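Local coordinates for protein RNA-directed RNA polymerase (Infectious pancreatic necrosis virus, PDB 3ZED) that catalyses RNA-templated synthesis of RNA from ribonucleoside triphosphates as the viral polymerase, probably occurring both free and covalently linked to the genomic RNA, at residues B[131-134]-B[135-139]. Numbering follows the deposited sequence.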
# COMPACT_ATOMS: atom_id res chain seq x y z
N LEU B 131 -5.36 -13.01 32.44
CA LEU B 131 -4.74 -11.76 32.90
C LEU B 131 -5.20 -11.42 34.31
O LEU B 131 -4.37 -11.05 35.16
CB LEU B 131 -5.07 -10.60 31.95
CG LEU B 131 -4.43 -10.63 30.56
CD1 LEU B 131 -5.14 -9.66 29.65
CD2 LEU B 131 -2.92 -10.31 30.60
N THR B 132 -6.53 -11.56 34.59
CA THR B 132 -7.10 -11.29 35.92
C THR B 132 -6.52 -12.26 36.98
O THR B 132 -6.18 -11.82 38.09
CB THR B 132 -8.63 -11.39 35.89
OG1 THR B 132 -9.12 -10.57 34.84
CG2 THR B 132 -9.27 -10.97 37.22
N PHE B 133 -6.43 -13.56 36.64
CA PHE B 133 -5.88 -14.54 37.58
C PHE B 133 -4.43 -14.22 37.90
O PHE B 133 -4.04 -14.29 39.06
CB PHE B 133 -5.97 -15.99 37.06
CG PHE B 133 -5.22 -16.97 37.96
CD1 PHE B 133 -5.58 -17.15 39.29
CD2 PHE B 133 -4.11 -17.67 37.48
CE1 PHE B 133 -4.88 -18.04 40.12
CE2 PHE B 133 -3.43 -18.58 38.29
CZ PHE B 133 -3.84 -18.77 39.60
N PHE B 134 -3.62 -13.87 36.89
CA PHE B 134 -2.22 -13.61 37.17
C PHE B 134 -2.05 -12.27 37.90
O PHE B 134 -1.09 -12.14 38.66
CB PHE B 134 -1.37 -13.73 35.90
CG PHE B 134 -1.15 -15.18 35.50
CD1 PHE B 134 -0.48 -16.07 36.35
CD2 PHE B 134 -1.59 -15.66 34.27
CE1 PHE B 134 -0.27 -17.41 35.98
CE2 PHE B 134 -1.39 -17.00 33.90
CZ PHE B 134 -0.73 -17.87 34.75
N LEU B 135 -3.01 -11.30 37.74
CA LEU B 135 -2.91 -10.04 38.50
C LEU B 135 -3.17 -10.31 40.02
O LEU B 135 -2.61 -9.62 40.88
CB LEU B 135 -3.86 -8.96 37.97
CG LEU B 135 -3.77 -7.58 38.66
CD1 LEU B 135 -2.65 -6.77 38.09
CD2 LEU B 135 -5.06 -6.80 38.56
N LEU B 136 -4.03 -11.31 40.30
CA LEU B 136 -4.38 -11.77 41.65
C LEU B 136 -3.18 -12.37 42.38
O LEU B 136 -3.15 -12.35 43.61
CB LEU B 136 -5.48 -12.85 41.59
CG LEU B 136 -6.89 -12.44 41.15
CD1 LEU B 136 -7.78 -13.67 41.03
CD2 LEU B 136 -7.52 -11.41 42.10
N GLU B 137 -2.21 -12.92 41.62
CA GLU B 137 -1.03 -13.64 42.15
C GLU B 137 0.31 -12.92 42.01
O GLU B 137 1.29 -13.36 42.61
CB GLU B 137 -0.88 -14.99 41.42
CG GLU B 137 -1.94 -16.02 41.77
CD GLU B 137 -1.55 -17.45 41.44
OE1 GLU B 137 -0.95 -17.68 40.37
OE2 GLU B 137 -1.88 -18.34 42.25
N ASN B 138 0.39 -11.86 41.18
CA ASN B 138 1.66 -11.18 40.94
C ASN B 138 1.57 -9.67 41.12
O ASN B 138 0.70 -9.04 40.54
CB ASN B 138 2.14 -11.48 39.52
CG ASN B 138 2.40 -12.92 39.19
OD1 ASN B 138 3.50 -13.43 39.35
ND2 ASN B 138 1.42 -13.59 38.61
N ASP B 139 2.52 -9.09 41.87
CA ASP B 139 2.57 -7.64 42.05
C ASP B 139 3.51 -7.05 40.97
O ASP B 139 4.63 -6.62 41.25
CB ASP B 139 2.99 -7.22 43.48
CG ASP B 139 3.01 -5.70 43.73
OD1 ASP B 139 2.43 -4.94 42.89
OD2 ASP B 139 3.62 -5.28 44.74
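The carbonyl of Phe-134 is gripped by the amide side chain of Asn-138: ND2 lies 2.9 Å from Phe-134 O, and the N-H...O angle of 166° makes this a nearly straight bond. The oxygen sits close to the amide plane. A chi1 of -61° places Asn-138 CG beside its own backbone N, which turns the amide back over the helix end, its ND2 3.9 Å from Phe-134 CD1 at the ring edge. Phe-134 O also accepts Glu-137 N at 3.3 Å, from above its carbonyl plane, and a weak bond from Asn-138 N; these three donors make it the tight part of the contact. One turn earlier the pattern is still regular, with Leu-135 N to Leu-131 O at 2.9 Å and Leu-136 N to Thr-132 O at 3.1 Å.

Helices 625-645 and 143-156 cover the inner side, where Leu-131 is buried and the Phe-134 ring meets His-633 edge-to-face. On the exposed side the Glu-137 carboxylate lies close against the Phe-133 ring, oblique to it with planes 40° apart, OE1 3.2 Å from Phe-133 CZ. Looser is Leu-136 CD1, 4.5 Å from Phe-133 CD1. Phe-133 O takes weak bonds from Leu-136 N and Glu-137 N; such mixing of i+3 and i+4 bonds, with the Asn-138 bond consistent with it, is typical of an alpha-helix C-terminus, here helix 125-137 at the polymerase surface.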